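Local coordinates for SusD superfamily protein (Bacteroides thetaiotaomicron VPI-5482, PDB 3HDX) that probably binds polysaccharide at the outer membrane, as a SusD-family protein, as part of carbohydrate uptake, at residues A[187-201]-A[249-262]. Numbering follows the deposited sequence.
Sequences AQWQGKLFNKLSAYS and SNASVKGSRILGFN. With EDO (1,2-ethanediol), chain I; EDO (1,2-ethanediol), chain B; EDO (1,2-ethanediol), chain L.
G191 and G255 bring the two backbones together, their CA atoms 4.6 Å apart, and S198 meets L259 where the start of helix 196-209 comes up to strand 259-261. G191, at positive phi, turns its carbonyl into the second segment, and two side chains grip G191 O: the N262 amide gives ND2 at 2.9 Å, in the carbonyl plane and on a lone pair, while R257 NH2 comes from above that plane at 3.0 Å. R257 NH2 also donates to S249 O, and water 2 joins R257 NE to G191 O, so the guanidinium is held flat along its edge; N262 OD1 is bonded to S357. K254, with CG between its backbone N and carbonyl carbon (chi1 65°), runs past Q190 O and bends at its end to set NZ 3.0 Å from A187 O, on the opposite face of that carbonyl from Q190 N. Water 1 links K254 NZ to Q190 OE1, also bonded to N231; Q190 NE2 bonds Q173. Extended, K192 reaches one conformer of N250, its NZ 2.7 Å from OD1. Towards the helix, S198 OG donates to I258 O at 2.6 Å, nearly along the C=O axis, and accepts from N195 N. L259, with CG anti to its backbone N (chi1 -164°), puts CD1 3.5 Å from CE2 of one F194 conformer, obliquely to the ring; S198 CB sits over that ring's centre. N195 OD1 returns a bond to S198 N, completing a capping box at the N-terminus of helix 196-209, docked beside the classic beta bulge that I258 and L259 form opposite T361.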
loop_
_atom_site.group_PDB
_atom_site.type_symbol
_atom_site.label_atom_id
_atom_site.label_comp_id
_atom_site.label_asym_id
_atom_site.label_seq_id
_atom_site.Cartn_x
_atom_site.Cartn_y
_atom_site.Cartn_z
ATOM N N ALA A 187 -7.144 -19.390 -10.420
ATOM C CA ALA A 187 -7.545 -18.050 -10.879
ATOM C C ALA A 187 -8.613 -17.379 -10.027
ATOM O O ALA A 187 -8.594 -16.186 -9.830
ATOM C CB ALA A 187 -7.967 -18.079 -12.363
ATOM N N GLN A 188 -9.504 -18.180 -9.449
ATOM C CA GLN A 188 -10.562 -17.644 -8.608
ATOM C C GLN A 188 -10.062 -16.906 -7.379
ATOM O O GLN A 188 -10.764 -16.031 -6.873
ATOM C CB GLN A 188 -11.517 -18.762 -8.177
ATOM C CG GLN A 188 -12.295 -19.370 -9.356
ATOM C CD GLN A 188 -13.144 -20.568 -8.913
ATOM O OE1 GLN A 188 -12.639 -21.551 -8.361
ATOM N NE2 GLN A 188 -14.438 -20.493 -9.200
ATOM N N TRP A 189 -8.893 -17.304 -6.864
ATOM C CA TRP A 189 -8.317 -16.635 -5.691
ATOM C C TRP A 189 -7.226 -15.612 -6.021
ATOM O O TRP A 189 -6.736 -14.935 -5.103
ATOM C CB TRP A 189 -7.794 -17.663 -4.705
ATOM C CG TRP A 189 -8.812 -18.509 -4.013
ATOM C CD1 TRP A 189 -8.918 -19.882 -4.052
ATOM C CD2 TRP A 189 -9.816 -18.050 -3.112
ATOM N NE1 TRP A 189 -9.934 -20.295 -3.212
ATOM C CE2 TRP A 189 -10.498 -19.192 -2.619
ATOM C CE3 TRP A 189 -10.211 -16.780 -2.657
ATOM C CZ2 TRP A 189 -11.564 -19.080 -1.701
ATOM C CZ3 TRP A 189 -11.259 -16.681 -1.722
ATOM C CH2 TRP A 189 -11.914 -17.823 -1.260
ATOM N N GLN A 190 -6.815 -15.524 -7.295
ATOM C CA GLN A 190 -5.773 -14.549 -7.698
ATOM C C GLN A 190 -6.266 -13.127 -7.414
ATOM O O GLN A 190 -7.398 -12.779 -7.719
ATOM C CB GLN A 190 -5.451 -14.663 -9.179
ATOM C CG GLN A 190 -4.708 -15.914 -9.549
ATOM C CD GLN A 190 -4.540 -16.078 -11.052
ATOM O OE1 GLN A 190 -4.772 -15.130 -11.815
ATOM N NE2 GLN A 190 -4.067 -17.270 -11.482
ATOM N N GLY A 191 -5.413 -12.309 -6.809
ATOM C CA GLY A 191 -5.832 -10.942 -6.460
ATOM C C GLY A 191 -6.808 -10.846 -5.323
ATOM O O GLY A 191 -7.408 -9.790 -5.125
ATOM N N LYS A 192 -6.987 -11.947 -4.583
ATOM C CA LYS A 192 -7.939 -11.994 -3.468
ATOM C C LYS A 192 -7.222 -12.396 -2.172
ATOM O O LYS A 192 -7.263 -11.666 -1.161
ATOM C CB LYS A 192 -9.146 -12.888 -3.837
ATOM C CG LYS A 192 -9.854 -12.313 -5.089
ATOM C CD LYS A 192 -11.232 -12.843 -5.361
ATOM C CE LYS A 192 -11.897 -12.058 -6.490
ATOM N NZ LYS A 192 -13.299 -12.564 -6.720
ATOM N N LEU A 193 -6.544 -13.523 -2.198
ATOM C CA LEU A 193 -5.774 -13.997 -1.042
ATOM C C LEU A 193 -4.286 -13.590 -1.085
ATOM O O LEU A 193 -3.698 -13.493 -2.169
ATOM C CB LEU A 193 -5.870 -15.527 -0.953
ATOM C CG LEU A 193 -7.310 -16.054 -0.800
ATOM C CD1 LEU A 193 -7.251 -17.568 -0.828
ATOM C CD2 LEU A 193 -8.052 -15.543 0.463
ATOM N N PHE A 194 -3.713 -13.370 0.105
ATOM C CA PHE A 194 -2.315 -13.062 0.299
ATOM C C PHE A 194 -1.522 -14.308 -0.167
ATOM O O PHE A 194 -1.762 -15.416 0.343
ATOM C CB PHE A 194 -2.130 -12.787 1.791
ATOM C CG PHE A 194 -0.946 -11.974 2.132
ATOM C CD1 PHE A 194 0.281 -12.559 2.294
ATOM C CD2 PHE A 194 -1.086 -10.619 2.438
ATOM C CE1 PHE A 194 1.372 -11.817 2.626
ATOM C CE2 PHE A 194 0.028 -9.873 2.808
ATOM C CZ PHE A 194 1.243 -10.496 2.919
ATOM N N ASN A 195 -0.636 -14.146 -1.145
ATOM C CA ASN A 195 0.133 -15.265 -1.673
ATOM C C ASN A 195 1.596 -15.117 -1.285
ATOM O O ASN A 195 2.005 -14.144 -0.612
ATOM C CB ASN A 195 -0.107 -15.364 -3.197
ATOM C CG ASN A 195 0.419 -14.151 -3.969
ATOM O OD1 ASN A 195 1.607 -13.858 -3.913
ATOM N ND2 ASN A 195 -0.468 -13.467 -4.709
ATOM N N LYS A 196 2.414 -16.076 -1.699
ATOM C CA LYS A 196 3.820 -16.069 -1.301
ATOM C C LYS A 196 4.516 -14.759 -1.721
ATOM O O LYS A 196 5.335 -14.200 -0.950
ATOM C CB LYS A 196 4.569 -17.250 -1.882
ATOM C CG LYS A 196 5.918 -17.536 -1.241
ATOM C CD LYS A 196 6.766 -18.550 -2.021
ATOM C CE LYS A 196 6.219 -19.962 -2.132
ATOM N NZ LYS A 196 6.101 -20.593 -0.763
ATOM N N LEU A 197 4.218 -14.283 -2.939
ATOM C CA LEU A 197 4.826 -13.039 -3.433
ATOM C C LEU A 197 4.302 -11.798 -2.709
ATOM O O LEU A 197 5.046 -10.810 -2.537
ATOM C CB LEU A 197 4.764 -12.912 -4.943
ATOM C CG LEU A 197 5.467 -14.045 -5.701
ATOM C CD1 LEU A 197 5.478 -13.749 -7.256
ATOM C CD2 LEU A 197 6.927 -14.272 -5.145
ATOM N N SER A 198 3.041 -11.850 -2.259
ATOM C CA SER A 198 2.512 -10.768 -1.398
ATOM C C SER A 198 3.449 -10.601 -0.188
ATOM O O SER A 198 3.870 -9.492 0.154
ATOM C CB SER A 198 1.103 -11.106 -0.897
ATOM O OG SER A 198 0.239 -11.512 -1.944
ATOM N N ALA A 199 3.804 -11.712 0.455
ATOM C CA ALA A 199 4.713 -11.666 1.637
ATOM C C ALA A 199 6.085 -11.122 1.269
ATOM O O ALA A 199 6.645 -10.279 1.975
ATOM C CB ALA A 199 4.819 -13.044 2.309
ATOM N N TYR A 200 6.639 -11.619 0.157
ATOM C CA TYR A 200 7.925 -11.074 -0.327
ATOM C C TYR A 200 7.872 -9.570 -0.596
ATOM O O TYR A 200 8.867 -8.879 -0.371
ATOM C CB TYR A 200 8.462 -11.831 -1.547
ATOM C CG TYR A 200 9.195 -13.120 -1.236
ATOM C CD1 TYR A 200 10.443 -13.092 -0.646
ATOM C CD2 TYR A 200 8.637 -14.354 -1.520
ATOM C CE1 TYR A 200 11.142 -14.261 -0.368
ATOM C CE2 TYR A 200 9.350 -15.543 -1.285
ATOM C CZ TYR A 200 10.578 -15.498 -0.697
ATOM O OH TYR A 200 11.281 -16.632 -0.419
ATOM N N SER A 201 6.732 -9.079 -1.061
ATOM C CA SER A 201 6.579 -7.650 -1.363
ATOM C C SER A 201 6.648 -6.819 -0.093
ATOM O O SER A 201 7.246 -5.732 -0.105
ATOM C CB SER A 201 5.296 -7.341 -2.172
ATOM O OG SER A 201 4.123 -7.315 -1.381
ATOM N N SER A 249 -12.440 -5.469 -8.526
ATOM C CA SER A 249 -12.229 -6.744 -7.819
ATOM C C SER A 249 -12.119 -7.953 -8.732
ATOM O O SER A 249 -11.185 -8.757 -8.607
ATOM C CB SER A 249 -13.340 -6.985 -6.784
ATOM O OG SER A 249 -14.617 -6.901 -7.398
ATOM N N ASN A 250 -13.076 -8.082 -9.676
ATOM C CA ASN A 250 -13.131 -9.243 -10.562
ATOM C C ASN A 250 -12.475 -9.049 -11.945
ATOM O O ASN A 250 -12.818 -9.734 -12.901
ATOM C CB ASN A 250 -14.599 -9.709 -10.649
ATOM C CG ASN A 250 -15.131 -10.249 -9.305
ATOM O OD1 ASN A 250 -14.366 -10.723 -8.452
ATOM N ND2 ASN A 250 -16.440 -10.208 -9.135
ATOM N N ALA A 251 -11.497 -8.135 -12.035
ATOM C CA ALA A 251 -10.789 -7.844 -13.288
ATOM C C ALA A 251 -10.119 -9.066 -13.862
ATOM O O ALA A 251 -9.617 -9.914 -13.122
ATOM C CB ALA A 251 -9.691 -6.799 -13.055
ATOM N N SER A 252 -10.082 -9.145 -15.186
ATOM C CA SER A 252 -9.289 -10.174 -15.856
ATOM C C SER A 252 -7.816 -10.094 -15.422
ATOM O O SER A 252 -7.180 -11.117 -15.328
ATOM C CB SER A 252 -9.358 -10.077 -17.400
ATOM O OG SER A 252 -8.997 -8.789 -17.847
ATOM N N VAL A 253 -7.329 -8.880 -15.138
ATOM C CA VAL A 253 -5.963 -8.640 -14.682
ATOM C C VAL A 253 -5.787 -8.677 -13.161
ATOM O O VAL A 253 -4.744 -8.240 -12.661
ATOM C CB VAL A 253 -5.403 -7.284 -15.262
ATOM C CG1 VAL A 253 -5.375 -7.351 -16.800
ATOM C CG2 VAL A 253 -6.212 -6.047 -14.718
ATOM N N LYS A 254 -6.777 -9.196 -12.427
ATOM C CA LYS A 254 -6.726 -9.222 -10.940
ATOM C C LYS A 254 -5.464 -9.833 -10.327
ATOM O O LYS A 254 -5.019 -9.398 -9.277
ATOM C CB LYS A 254 -7.979 -9.861 -10.327
ATOM C CG LYS A 254 -8.212 -11.334 -10.626
ATOM C CD LYS A 254 -9.560 -11.757 -10.066
ATOM C CE LYS A 254 -9.754 -13.268 -10.030
ATOM N NZ LYS A 254 -9.652 -13.900 -11.376
ATOM N N GLY A 255 -4.879 -10.837 -10.978
ATOM C CA GLY A 255 -3.650 -11.441 -10.487
ATOM C C GLY A 255 -2.468 -10.473 -10.402
ATOM O O GLY A 255 -1.493 -10.724 -9.689
ATOM N N SER A 256 -2.569 -9.374 -11.139
ATOM C CA SER A 256 -1.559 -8.340 -11.120
ATOM C C SER A 256 -1.574 -7.476 -9.861
ATOM O O SER A 256 -0.621 -6.701 -9.634
ATOM C CB SER A 256 -1.619 -7.516 -12.403
ATOM O OG SER A 256 -1.316 -8.336 -13.544
ATOM N N ARG A 257 -2.615 -7.625 -9.039
ATOM C CA ARG A 257 -2.619 -7.012 -7.678
ATOM C C ARG A 257 -1.803 -7.971 -6.806
ATOM O O ARG A 257 -2.335 -8.965 -6.298
ATOM C CB ARG A 257 -4.013 -6.801 -7.148
ATOM C CG ARG A 257 -4.880 -5.900 -7.965
ATOM C CD ARG A 257 -6.135 -5.520 -7.213
ATOM N NE ARG A 257 -7.003 -6.671 -6.962
ATOM C CZ ARG A 257 -8.047 -7.080 -7.701
ATOM N NH1 ARG A 257 -8.393 -6.488 -8.852
ATOM N NH2 ARG A 257 -8.754 -8.134 -7.300
ATOM N N ILE A 258 -0.498 -7.730 -6.710
ATOM C CA ILE A 258 0.401 -8.607 -5.940
ATOM C C ILE A 258 -0.021 -8.640 -4.463
ATOM O O ILE A 258 0.011 -9.709 -3.848
ATOM C CB ILE A 258 1.871 -8.209 -6.125
ATOM C CG1 ILE A 258 2.282 -8.426 -7.576
ATOM C CG2 ILE A 258 2.818 -9.017 -5.151
ATOM C CD1 ILE A 258 3.677 -7.920 -7.893
ATOM N N LEU A 259 -0.405 -7.474 -3.942
ATOM C CA LEU A 259 -0.987 -7.347 -2.598
ATOM C C LEU A 259 -2.042 -6.257 -2.649
ATOM O O LEU A 259 -1.746 -5.101 -3.028
ATOM C CB LEU A 259 0.095 -7.037 -1.544
ATOM C CG LEU A 259 -0.265 -7.250 -0.061
ATOM C CD1 LEU A 259 1.039 -7.232 0.755
ATOM C CD2 LEU A 259 -1.231 -6.260 0.506
ATOM N N GLY A 260 -3.266 -6.607 -2.289
ATOM C CA GLY A 260 -4.335 -5.628 -2.244
ATOM C C GLY A 260 -5.507 -6.122 -1.443
ATOM O O GLY A 260 -5.454 -7.232 -0.910
ATOM N N PHE A 261 -6.530 -5.266 -1.321
ATOM C CA PHE A 261 -7.738 -5.553 -0.527
ATOM C C PHE A 261 -8.945 -5.123 -1.325
ATOM O O PHE A 261 -8.992 -4.007 -1.865
ATOM C CB PHE A 261 -7.700 -4.832 0.826
ATOM C CG PHE A 261 -6.510 -5.213 1.629
ATOM C CD1 PHE A 261 -6.533 -6.353 2.423
ATOM C CD2 PHE A 261 -5.327 -4.495 1.514
ATOM C CE1 PHE A 261 -5.359 -6.785 3.092
ATOM C CE2 PHE A 261 -4.163 -4.913 2.194
ATOM C CZ PHE A 261 -4.198 -6.059 2.985
ATOM N N ASN A 262 -9.899 -6.039 -1.421
ATOM C CA ASN A 262 -11.067 -5.854 -2.275
ATOM C C ASN A 262 -12.340 -5.607 -1.482
ATOM O O ASN A 262 -12.475 -6.067 -0.342
ATOM C CB ASN A 262 -11.269 -7.113 -3.125
ATOM C CG ASN A 262 -9.994 -7.568 -3.793
ATOM O OD1 ASN A 262 -9.224 -6.745 -4.304
ATOM N ND2 ASN A 262 -9.713 -8.861 -3.709
HETATM C C1 EDO I . -4.073 -10.183 -2.023
HETATM O O1 EDO I . -3.230 -9.342 -1.315
HETATM C C2 EDO I . -3.664 -10.292 -3.449
HETATM O O2 EDO I . -4.045 -9.092 -4.130
HETATM C C1 EDO B . -14.378 -16.222 -3.714
HETATM O O1 EDO B . -14.176 -15.086 -4.565
HETATM C C2 EDO B . -13.513 -17.346 -4.260
HETATM O O2 EDO B . -13.939 -17.733 -5.570
HETATM C C1 EDO L . -16.177 -23.593 -7.760
HETATM O O1 EDO L . -15.832 -22.312 -7.195
HETATM C C2 EDO L . -15.437 -23.823 -9.065
HETATM O O2 EDO L . -14.056 -24.079 -8.783
HETATM O O HOH W 1 -7.134 -14.141 -12.579
HETATM O O HOH W 2 -6.255 -7.165 -4.277
HETATM O O HOH W 3 -6.751 -9.447 0.182
HETATM O O HOH W 4 -1.622 -11.584 -7.043
#